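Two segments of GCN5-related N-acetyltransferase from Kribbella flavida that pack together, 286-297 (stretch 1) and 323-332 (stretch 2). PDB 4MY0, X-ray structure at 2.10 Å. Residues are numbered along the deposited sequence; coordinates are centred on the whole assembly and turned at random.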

# COMPACT_ATOMS: atom_id res chain seq x y z
N ASP C 286 27.92 19.20 -33.63
CA ASP C 286 28.40 20.12 -34.67
C ASP C 286 27.58 21.40 -34.53
O ASP C 286 26.54 21.56 -35.18
N ALA C 287 28.05 22.32 -33.69
CA ALA C 287 27.25 23.49 -33.32
C ALA C 287 26.82 24.40 -34.48
O ALA C 287 25.67 24.83 -34.51
N PRO C 288 27.73 24.70 -35.44
CA PRO C 288 27.25 25.53 -36.55
C PRO C 288 26.09 24.87 -37.29
O PRO C 288 25.13 25.56 -37.65
N ALA C 289 26.16 23.56 -37.48
CA ALA C 289 25.12 22.86 -38.24
C ALA C 289 23.85 22.73 -37.41
O ALA C 289 22.75 22.79 -37.94
N ALA C 290 24.00 22.54 -36.10
CA ALA C 290 22.85 22.51 -35.20
C ALA C 290 22.12 23.86 -35.19
O ALA C 290 20.88 23.93 -35.16
N ILE C 291 22.89 24.94 -35.19
CA ILE C 291 22.30 26.27 -35.19
C ILE C 291 21.61 26.54 -36.54
O ILE C 291 20.49 27.05 -36.59
N ALA C 292 22.29 26.17 -37.63
CA ALA C 292 21.77 26.39 -38.97
C ALA C 292 20.44 25.69 -39.19
O ALA C 292 19.60 26.17 -39.95
N ALA C 293 20.24 24.55 -38.54
CA ALA C 293 19.01 23.77 -38.76
C ALA C 293 17.88 24.12 -37.78
O ALA C 293 16.73 23.72 -37.99
N ARG C 294 18.21 24.85 -36.71
CA ARG C 294 17.23 25.19 -35.67
C ARG C 294 16.23 26.24 -36.15
O ARG C 294 16.58 27.12 -36.94
N GLY C 295 14.99 26.17 -35.68
CA GLY C 295 14.07 27.28 -35.86
C GLY C 295 14.33 28.26 -34.73
O GLY C 295 14.69 27.83 -33.63
N PHE C 296 14.18 29.55 -34.98
CA PHE C 296 14.35 30.55 -33.92
C PHE C 296 13.09 31.37 -33.77
O PHE C 296 12.33 31.52 -34.72
N ALA C 297 12.87 31.91 -32.57
CA ALA C 297 11.66 32.65 -32.24
C ALA C 297 11.34 33.79 -33.21
O ALA C 297 12.20 34.60 -33.52
N SER C 323 24.41 34.87 -35.17
CA SER C 323 23.54 35.85 -35.83
C SER C 323 22.15 35.24 -35.94
O SER C 323 21.98 34.16 -36.53
N VAL C 324 21.16 35.91 -35.34
CA VAL C 324 19.78 35.44 -35.41
C VAL C 324 18.87 36.54 -35.92
O VAL C 324 18.87 37.65 -35.38
N ALA C 325 18.12 36.25 -36.98
CA ALA C 325 17.16 37.20 -37.54
C ALA C 325 16.13 36.46 -38.37
O ALA C 325 16.47 35.52 -39.10
N ASP C 326 14.86 36.88 -38.26
CA ASP C 326 13.79 36.36 -39.11
C ASP C 326 13.65 34.84 -39.03
O ASP C 326 13.42 34.17 -40.04
N GLY C 327 13.81 34.31 -37.83
CA GLY C 327 13.55 32.91 -37.56
C GLY C 327 14.69 31.96 -37.88
O GLY C 327 14.58 30.76 -37.63
N THR C 328 15.78 32.49 -38.42
CA THR C 328 16.92 31.69 -38.85
C THR C 328 18.21 32.10 -38.13
O THR C 328 18.39 33.28 -37.80
N GLY C 329 19.09 31.14 -37.85
CA GLY C 329 20.33 31.44 -37.15
C GLY C 329 21.58 30.96 -37.88
O GLY C 329 21.54 29.98 -38.63
N GLU C 330 22.69 31.66 -37.66
CA GLU C 330 23.98 31.23 -38.19
C GLU C 330 25.10 31.43 -37.17
O GLU C 330 25.14 32.45 -36.47
N LEU C 331 26.01 30.46 -37.10
CA LEU C 331 27.16 30.54 -36.20
C LEU C 331 28.45 30.57 -37.02
O LEU C 331 28.75 29.62 -37.74
N THR C 332 29.22 31.66 -36.90
CA THR C 332 30.45 31.82 -37.67
C THR C 332 31.64 32.15 -36.76
O THR C 332 31.44 32.72 -35.68

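The helix 287-293 runs nearly antiparallel to strand 328-332 (165°), with the axes 6.4 Å apart at their closest. Gly329 leaves room for the Phe296 ring: an ideal CB on Gly329 would point toward stretch 1 and lie 2.3 Å from Phe296 CE2, a clash, and 3.3 Å from Ile291 CG2, a tight contact.

Phe296 points toward the hairpin. With chi1 at -73° (m) and chi2 at -90°, its ring reaches the bare backbone of Gly329, with Phe296 CD2 3.4 Å from Gly329 N in an oblique approach. Val324, in the t rotamer, covers one ring face, its CG2 4.2 Å from the centroid of the Phe296 ring, while Val324 CG1 meets Phe296 CB at 3.9 Å. The backbone fixes this aromatic residue too: Phe296 N donates to Gly327 O (2.9 Å) in the type I' turn, and Gly327 CA makes a CH···O contact of 3.4 Å with Phe296 O.

Ile291 (m, m) also points inward, laying CG2 against the strand backbone, 3.6 Å from Gly329 C. Ile291 CB packs 4.3 Å from Leu331 CB. Leu331, with chi1 t and chi2 p, brings CD2 to the start of the helix, 3.9 Å from Ala287 CB and 4.2 Å from Pro288 CD. There Asp286, chi1 t, caps the helix through a weak bond from Ala289 N to Asp286 OD2 (3.3 Å). Thr328 (m) and Glu330 (t, t), on the alternate strand positions, direct their CA-to-CB bonds away.

Waters connect the backbones. Water 1 accepts from Leu331 N (2.8 Å) and donates to Pro288 O (2.7 Å); water 2 accepts from Gly329 N (2.8 Å) and lies 2.7 Å from Arg294 O; water 3 donates to Ala292 O and Gly329 O, each at 3.1 Å.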

# COMPACT_ATOMS: atom_id res chain seq x y z
CB ASP C 286 28.21 19.48 -36.07
CG ASP C 286 28.59 20.41 -37.23
OD1 ASP C 286 28.66 19.91 -38.38
OD2 ASP C 286 28.81 21.63 -37.03
CB ALA C 287 27.94 24.30 -32.20
CB PRO C 288 28.47 25.64 -37.48
CG PRO C 288 29.64 25.53 -36.55
CD PRO C 288 29.20 24.54 -35.48
CB ALA C 289 25.60 21.49 -38.71
CB ALA C 290 23.30 22.14 -33.77
CB ILE C 291 23.35 27.37 -34.92
CG1 ILE C 291 23.78 27.36 -33.45
CG2 ILE C 291 22.82 28.74 -35.37
CD1 ILE C 291 22.61 27.56 -32.45
CB ALA C 292 22.78 25.94 -40.02
CB ALA C 293 19.32 22.28 -38.71
CB ARG C 294 17.94 25.72 -34.42
CG ARG C 294 17.05 25.71 -33.16
CD ARG C 294 17.74 26.36 -31.97
NE ARG C 294 17.15 26.00 -30.67
CZ ARG C 294 16.06 26.58 -30.16
NH1 ARG C 294 15.43 27.52 -30.85
NH2 ARG C 294 15.59 26.22 -28.97
CB PHE C 296 15.56 31.45 -34.21
CG PHE C 296 16.88 30.78 -34.00
CD1 PHE C 296 17.50 30.81 -32.76
CD2 PHE C 296 17.49 30.08 -35.03
CE1 PHE C 296 18.71 30.17 -32.55
CE2 PHE C 296 18.71 29.43 -34.83
CZ PHE C 296 19.32 29.48 -33.60
CB ALA C 297 11.74 33.18 -30.81
CB SER C 323 24.08 36.18 -37.23
OG SER C 323 23.39 37.28 -37.80
CB VAL C 324 19.25 35.00 -34.05
CG1 VAL C 324 17.78 34.63 -34.17
CG2 VAL C 324 20.06 33.82 -33.51
CB ALA C 325 17.87 38.25 -38.38
CB ASP C 326 14.00 36.82 -40.56
CG ASP C 326 14.06 38.33 -40.69
OD1 ASP C 326 14.91 38.84 -41.46
OD2 ASP C 326 13.26 39.02 -40.02
CB THR C 328 17.07 31.79 -40.40
OG1 THR C 328 16.19 30.85 -41.03
CG2 THR C 328 18.49 31.50 -40.86
CB GLU C 330 24.33 32.02 -39.46
CG GLU C 330 25.41 31.34 -40.29
CD GLU C 330 25.82 32.15 -41.52
OE1 GLU C 330 26.55 31.60 -42.37
OE2 GLU C 330 25.42 33.33 -41.62
CB LEU C 331 27.16 29.32 -35.28
CG LEU C 331 27.94 29.39 -33.98
CD1 LEU C 331 27.27 30.38 -33.04
CD2 LEU C 331 28.04 28.01 -33.35
CB THR C 332 30.32 32.94 -38.73
OG1 THR C 332 29.89 34.15 -38.08
CG2 THR C 332 29.31 32.56 -39.81
O HOH W 1 25.47 28.09 -38.46
O HOH W 2 18.47 28.45 -38.27
O HOH W 3 20.39 28.87 -41.28